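Local coordinates for designed helical repeat protein (Synthetic construct, PDB 5CWF) that has no known natural function, being a computationally designed protein built to fold into a stack of repeated helices, at residues Glu30-Glu44 / Arg74-Arg88. Numbering follows the deposited sequence.
Sequences EIERAAKEIVEALRE and REIARAAAEIVEALR. With CA (calcium ion), chain G.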
loop_
_atom_site.group_PDB
_atom_site.type_symbol
_atom_site.label_atom_id
_atom_site.label_comp_id
_atom_site.label_asym_id
_atom_site.label_seq_id
_atom_site.Cartn_x
_atom_site.Cartn_y
_atom_site.Cartn_z
ATOM N N GLU A 30 6.046 -2.951 11.981
ATOM C CA GLU A 30 5.501 -2.306 10.794
ATOM C C GLU A 30 4.152 -2.904 10.398
ATOM O O GLU A 30 3.260 -2.184 9.936
ATOM C CB GLU A 30 6.483 -2.412 9.633
ATOM C CG GLU A 30 6.273 -1.353 8.574
ATOM C CD GLU A 30 6.647 0.044 9.074
ATOM O OE1 GLU A 30 6.034 1.038 8.627
ATOM O OE2 GLU A 30 7.578 0.145 9.902
ATOM N N ILE A 31 3.991 -4.214 10.558
ATOM C CA ILE A 31 2.680 -4.809 10.304
ATOM C C ILE A 31 1.666 -4.226 11.286
ATOM O O ILE A 31 0.556 -3.825 10.908
ATOM C CB ILE A 31 2.719 -6.345 10.440
ATOM C CG1 ILE A 31 3.631 -6.937 9.380
ATOM C CG2 ILE A 31 1.298 -6.924 10.396
ATOM C CD1 ILE A 31 3.843 -8.441 9.529
ATOM N N GLU A 32 2.059 -4.129 12.555
ATOM C CA GLU A 32 1.168 -3.578 13.550
ATOM C C GLU A 32 0.828 -2.114 13.258
ATOM O O GLU A 32 -0.332 -1.725 13.379
ATOM C CB GLU A 32 1.771 -3.737 14.961
ATOM C CG GLU A 32 0.743 -3.523 16.039
ATOM C CD GLU A 32 1.243 -3.853 17.445
ATOM O OE1 GLU A 32 2.141 -4.721 17.590
ATOM O OE2 GLU A 32 0.726 -3.242 18.406
ATOM N N ARG A 33 1.811 -1.314 12.836
ATOM C CA ARG A 33 1.536 0.078 12.465
ATOM C C ARG A 33 0.518 0.180 11.330
ATOM O O ARG A 33 -0.363 1.027 11.376
ATOM C CB ARG A 33 2.815 0.816 12.063
ATOM C CG ARG A 33 2.589 2.318 11.894
ATOM C CD ARG A 33 3.912 3.077 11.809
ATOM N NE ARG A 33 4.509 3.043 10.477
ATOM C CZ ARG A 33 4.210 3.899 9.500
ATOM N NH1 ARG A 33 3.297 4.847 9.696
ATOM N NH2 ARG A 33 4.821 3.806 8.326
ATOM N N ALA A 34 0.668 -0.634 10.291
ATOM C CA ALA A 34 -0.261 -0.614 9.181
ATOM C C ALA A 34 -1.661 -1.033 9.620
ATOM O O ALA A 34 -2.645 -0.387 9.275
ATOM C CB ALA A 34 0.251 -1.528 8.036
ATOM N N ALA A 35 -1.746 -2.125 10.368
ATOM C CA ALA A 35 -3.021 -2.600 10.891
ATOM C C ALA A 35 -3.693 -1.515 11.736
ATOM O O ALA A 35 -4.889 -1.288 11.614
ATOM C CB ALA A 35 -2.823 -3.855 11.720
ATOM N N LYS A 36 -2.920 -0.825 12.573
ATOM C CA LYS A 36 -3.506 0.181 13.455
ATOM C C LYS A 36 -4.035 1.378 12.659
ATOM O O LYS A 36 -5.104 1.927 12.972
ATOM C CB LYS A 36 -2.489 0.664 14.497
ATOM C CG LYS A 36 -3.004 1.823 15.363
ATOM C CD LYS A 36 -2.092 2.124 16.553
ATOM C CE LYS A 36 -2.277 1.099 17.667
ATOM N NZ LYS A 36 -3.457 1.391 18.539
ATOM N N GLU A 37 -3.289 1.776 11.640
ATOM C CA GLU A 37 -3.723 2.853 10.759
ATOM C C GLU A 37 -5.049 2.517 10.056
ATOM O O GLU A 37 -5.950 3.359 9.958
ATOM C CB GLU A 37 -2.627 3.144 9.737
ATOM C CG GLU A 37 -2.737 4.499 9.091
ATOM C CD GLU A 37 -2.481 5.648 10.050
ATOM O OE1 GLU A 37 -2.968 6.764 9.776
ATOM O OE2 GLU A 37 -1.787 5.442 11.071
ATOM N N ILE A 38 -5.156 1.289 9.562
ATOM C CA ILE A 38 -6.360 0.812 8.895
ATOM C C ILE A 38 -7.554 0.870 9.848
ATOM O O ILE A 38 -8.632 1.336 9.479
ATOM C CB ILE A 38 -6.167 -0.629 8.368
ATOM C CG1 ILE A 38 -5.234 -0.614 7.161
ATOM C CG2 ILE A 38 -7.506 -1.266 7.970
ATOM C CD1 ILE A 38 -4.679 -1.997 6.777
ATOM N N VAL A 39 -7.370 0.392 11.073
ATOM C CA VAL A 39 -8.463 0.391 12.037
ATOM C C VAL A 39 -8.954 1.813 12.327
ATOM O O VAL A 39 -10.157 2.044 12.375
ATOM C CB VAL A 39 -8.041 -0.333 13.345
ATOM C CG1 VAL A 39 -8.971 -0.010 14.507
ATOM C CG2 VAL A 39 -7.991 -1.837 13.090
ATOM N N GLU A 40 -8.040 2.762 12.513
ATOM C CA GLU A 40 -8.455 4.140 12.783
ATOM C C GLU A 40 -9.133 4.766 11.558
ATOM O O GLU A 40 -10.097 5.513 11.705
ATOM C CB GLU A 40 -7.274 5.003 13.239
ATOM C CG GLU A 40 -7.321 5.407 14.720
ATOM C CD GLU A 40 -6.911 4.300 15.671
ATOM O OE1 GLU A 40 -7.786 3.800 16.411
ATOM O OE2 GLU A 40 -5.713 3.945 15.695
ATOM N N ALA A 41 -8.643 4.463 10.358
ATOM C CA ALA A 41 -9.280 4.957 9.136
ATOM C C ALA A 41 -10.734 4.473 9.041
ATOM O O ALA A 41 -11.612 5.214 8.611
ATOM C CB ALA A 41 -8.490 4.521 7.894
ATOM N N LEU A 42 -10.980 3.215 9.400
ATOM C CA LEU A 42 -12.330 2.663 9.317
ATOM C C LEU A 42 -13.257 3.172 10.446
ATOM O O LEU A 42 -14.475 3.238 10.276
ATOM C CB LEU A 42 -12.275 1.138 9.325
ATOM C CG LEU A 42 -11.697 0.504 8.052
ATOM C CD1 LEU A 42 -11.463 -0.991 8.254
ATOM C CD2 LEU A 42 -12.588 0.748 6.819
ATOM N N ARG A 43 -12.675 3.525 11.587
ATOM C CA ARG A 43 -13.455 4.013 12.719
ATOM C C ARG A 43 -14.135 5.334 12.389
ATOM O O ARG A 43 -15.248 5.597 12.838
ATOM C CB ARG A 43 -12.569 4.188 13.954
ATOM C CG ARG A 43 -13.326 4.603 15.215
ATOM C CD ARG A 43 -12.372 4.836 16.383
ATOM N NE ARG A 43 -11.415 3.743 16.522
ATOM C CZ ARG A 43 -10.264 3.824 17.182
ATOM N NH1 ARG A 43 -9.909 4.955 17.776
ATOM N NH2 ARG A 43 -9.461 2.767 17.241
ATOM N N GLU A 44 -13.456 6.161 11.600
ATOM C CA GLU A 44 -13.913 7.523 11.344
ATOM C C GLU A 44 -14.668 7.680 10.030
ATOM O O GLU A 44 -15.331 8.688 9.815
ATOM C CB GLU A 44 -12.704 8.474 11.360
ATOM C CG GLU A 44 -11.788 8.354 10.153
ATOM C CD GLU A 44 -10.481 9.120 10.325
ATOM O OE1 GLU A 44 -9.643 9.094 9.400
ATOM O OE2 GLU A 44 -10.283 9.740 11.392
ATOM N N ARG A 74 8.624 -5.642 5.120
ATOM C CA ARG A 74 8.624 -4.342 5.787
ATOM C C ARG A 74 8.235 -3.221 4.835
ATOM O O ARG A 74 7.522 -2.298 5.218
ATOM C CB ARG A 74 9.995 -4.017 6.376
ATOM C CG ARG A 74 10.264 -4.593 7.696
ATOM C CD ARG A 74 11.726 -4.337 8.076
ATOM N NE ARG A 74 11.931 -3.055 8.736
ATOM C CZ ARG A 74 13.099 -2.686 9.250
ATOM N NH1 ARG A 74 14.125 -3.500 9.132
ATOM N NH2 ARG A 74 13.228 -1.528 9.892
ATOM N N GLU A 75 8.715 -3.285 3.601
ATOM C CA GLU A 75 8.412 -2.233 2.625
ATOM C C GLU A 75 6.956 -2.225 2.212
ATOM O O GLU A 75 6.385 -1.161 2.030
ATOM C CB GLU A 75 9.314 -2.341 1.401
ATOM C CG GLU A 75 10.794 -2.264 1.787
ATOM C CD GLU A 75 11.655 -1.574 0.761
ATOM O OE1 GLU A 75 11.278 -0.480 0.297
ATOM O OE2 GLU A 75 12.713 -2.135 0.417
ATOM N N ILE A 76 6.356 -3.400 2.046
ATOM C CA ILE A 76 4.944 -3.470 1.713
ATOM C C ILE A 76 4.124 -2.952 2.893
ATOM O O ILE A 76 3.181 -2.185 2.700
ATOM C CB ILE A 76 4.523 -4.900 1.308
ATOM C CG1 ILE A 76 5.068 -5.206 -0.087
ATOM C CG2 ILE A 76 3.011 -5.039 1.260
ATOM C CD1 ILE A 76 5.049 -6.695 -0.457
ATOM N N ALA A 77 4.476 -3.357 4.114
ATOM C CA ALA A 77 3.755 -2.871 5.288
ATOM C C ALA A 77 3.886 -1.346 5.400
ATOM O O ALA A 77 2.907 -0.630 5.686
ATOM C CB ALA A 77 4.272 -3.548 6.554
ATOM N N ARG A 78 5.082 -0.824 5.144
ATOM C CA ARG A 78 5.247 0.629 5.201
ATOM C C ARG A 78 4.414 1.321 4.133
ATOM O O ARG A 78 3.785 2.362 4.403
ATOM C CB ARG A 78 6.707 1.051 5.047
ATOM C CG ARG A 78 6.827 2.589 4.990
ATOM C CD ARG A 78 8.243 3.132 4.897
ATOM N NE ARG A 78 8.174 4.557 4.575
ATOM C CZ ARG A 78 7.935 5.538 5.439
ATOM N NH1 ARG A 78 7.786 5.294 6.740
ATOM N NH2 ARG A 78 7.866 6.786 4.989
ATOM N N ALA A 79 4.427 0.778 2.919
ATOM C CA ALA A 79 3.661 1.372 1.824
ATOM C C ALA A 79 2.200 1.397 2.190
ATOM O O ALA A 79 1.518 2.400 1.958
ATOM C CB ALA A 79 3.860 0.631 0.552
ATOM N N ALA A 80 1.713 0.297 2.767
ATOM C CA ALA A 80 0.316 0.225 3.168
ATOM C C ALA A 80 -0.019 1.298 4.201
ATOM O O ALA A 80 -1.005 2.021 4.051
ATOM C CB ALA A 80 -0.012 -1.151 3.717
ATOM N N ALA A 81 0.798 1.408 5.243
ATOM C CA ALA A 81 0.551 2.387 6.299
ATOM C C ALA A 81 0.579 3.815 5.737
ATOM O O ALA A 81 -0.242 4.658 6.129
ATOM C CB ALA A 81 1.552 2.231 7.429
ATOM N N GLU A 82 1.501 4.101 4.822
ATOM C CA GLU A 82 1.594 5.459 4.282
ATOM C C GLU A 82 0.410 5.757 3.344
ATOM O O GLU A 82 -0.050 6.902 3.274
ATOM C CB GLU A 82 2.925 5.647 3.566
ATOM C CG GLU A 82 4.144 5.593 4.517
ATOM C CD GLU A 82 4.129 6.643 5.632
ATOM O OE1 GLU A 82 3.979 7.849 5.336
ATOM O OE2 GLU A 82 4.236 6.255 6.826
ATOM N N ILE A 83 -0.073 4.741 2.626
ATOM C CA ILE A 83 -1.274 4.884 1.797
ATOM C C ILE A 83 -2.462 5.261 2.674
ATOM O O ILE A 83 -3.253 6.155 2.334
ATOM C CB ILE A 83 -1.576 3.577 1.022
ATOM C CG1 ILE A 83 -0.593 3.386 -0.123
ATOM C CG2 ILE A 83 -2.974 3.578 0.452
ATOM C CD1 ILE A 83 -0.633 1.989 -0.750
ATOM N N VAL A 84 -2.597 4.579 3.811
ATOM C CA VAL A 84 -3.704 4.884 4.715
ATOM C C VAL A 84 -3.542 6.284 5.289
ATOM O O VAL A 84 -4.528 7.014 5.375
ATOM C CB VAL A 84 -3.846 3.851 5.859
ATOM C CG1 VAL A 84 -5.085 4.177 6.716
ATOM C CG2 VAL A 84 -4.017 2.457 5.288
ATOM N N GLU A 85 -2.324 6.664 5.694
ATOM C CA GLU A 85 -2.099 8.022 6.205
ATOM C C GLU A 85 -2.517 9.098 5.187
ATOM O O GLU A 85 -3.114 10.122 5.553
ATOM C CB GLU A 85 -0.631 8.213 6.600
ATOM C CG GLU A 85 -0.265 7.531 7.915
ATOM C CD GLU A 85 1.180 7.771 8.339
ATOM O OE1 GLU A 85 1.901 8.543 7.667
ATOM O OE2 GLU A 85 1.585 7.214 9.386
ATOM N N ALA A 86 -2.196 8.874 3.918
ATOM C CA ALA A 86 -2.534 9.810 2.848
ATOM C C ALA A 86 -4.042 9.914 2.654
ATOM O O ALA A 86 -4.594 11.008 2.441
ATOM C CB ALA A 86 -1.873 9.374 1.551
ATOM N N LEU A 87 -4.714 8.775 2.736
ATOM C CA LEU A 87 -6.158 8.768 2.588
ATOM C C LEU A 87 -6.855 9.422 3.760
ATOM O O LEU A 87 -7.916 10.034 3.606
ATOM C CB LEU A 87 -6.686 7.345 2.433
ATOM C CG LEU A 87 -6.956 6.819 1.045
ATOM C CD1 LEU A 87 -7.559 5.433 1.164
ATOM C CD2 LEU A 87 -7.891 7.722 0.220
ATOM N N ARG A 88 -6.267 9.309 4.943
ATOM C CA ARG A 88 -6.883 9.945 6.084
ATOM C C ARG A 88 -6.724 11.461 5.988
ATOM O O ARG A 88 -7.537 12.193 6.528
ATOM C CB ARG A 88 -6.285 9.422 7.388
ATOM C CG ARG A 88 -6.672 7.975 7.686
ATOM C CD ARG A 88 -6.059 7.516 8.990
ATOM N NE ARG A 88 -6.743 8.083 10.154
ATOM C CZ ARG A 88 -6.260 8.035 11.392
ATOM N NH1 ARG A 88 -5.090 7.454 11.635
ATOM N NH2 ARG A 88 -6.952 8.559 12.392
HETATM CA CA CA G . -9.712 12.884 6.796
HETATM O O HOH W 1 8.141 3.029 8.769
HETATM O O HOH W 2 10.157 -1.087 9.110
HETATM O O HOH W 3 1.230 5.416 11.425
HETATM O O HOH W 4 -9.815 11.741 4.742
HETATM O O HOH W 5 -8.605 13.118 8.855
HETATM O O HOH W 6 -8.697 14.989 6.490
#
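Ala34 and Ala81 bring helices 30-44 and 74-88 together, their CA atoms 4.2 Å apart. The axes run in the same direction at 23° and close to 8.3 Å. Small apolar side chains fill the seam. Ala34 CB also lies against Ala80 CB, and Ala77 CB packs under Glu30 CG. Further along, the two methyls of Val84 divide the work: CG1 touches Ala41 CB at 3.6 Å and the CG of Glu37, while CG2 meets Ile38 CG1.

Two salt-bridge networks follow one another along one side of this seam. In the first, Arg33 extends with CG anti to its backbone N (chi1 -171°) and bends at chi3, which lays one guanidinium face over Ala81 CB. Its edge faces three carboxylates. NE and NH2 both grip Glu30 OE1 on its own helix. NH2 also bonds the anti lone pair of Glu82 OE2 at 2.9 Å, and NH1 pairs with Glu85 OE2 at 2.9 Å. Glu82 and Glu85 are both also bridged by Arg133, on helix 115-134.

In the second, Arg88 reaches across to sit as a knob among Glu37, Glu40, Ala41 and Glu44. Glu40 CB covers one face of its guanidinium. NH1 meets Glu37 OE1 at 2.9 Å from above the carboxylate plane, and NE meets Glu44 OE1 at 3.2 Å in a nearly straight hydrogen bond (N-H...O 166°). A leucine here would probably leave Glu37 and Glu44 without their cationic partner across the helices.

Water joins the helices too: one molecule donates to Glu30 OE1 and accepts from Arg78 NH1. At the far end Arg88 O binds a calcium ion at 2.3 Å. Although helix 48-67 lies between them in sequence, an alanine-rich seam bordered by charged side chains joins near-parallel helices 25-44 and 70-89 in this designed helical repeat fold.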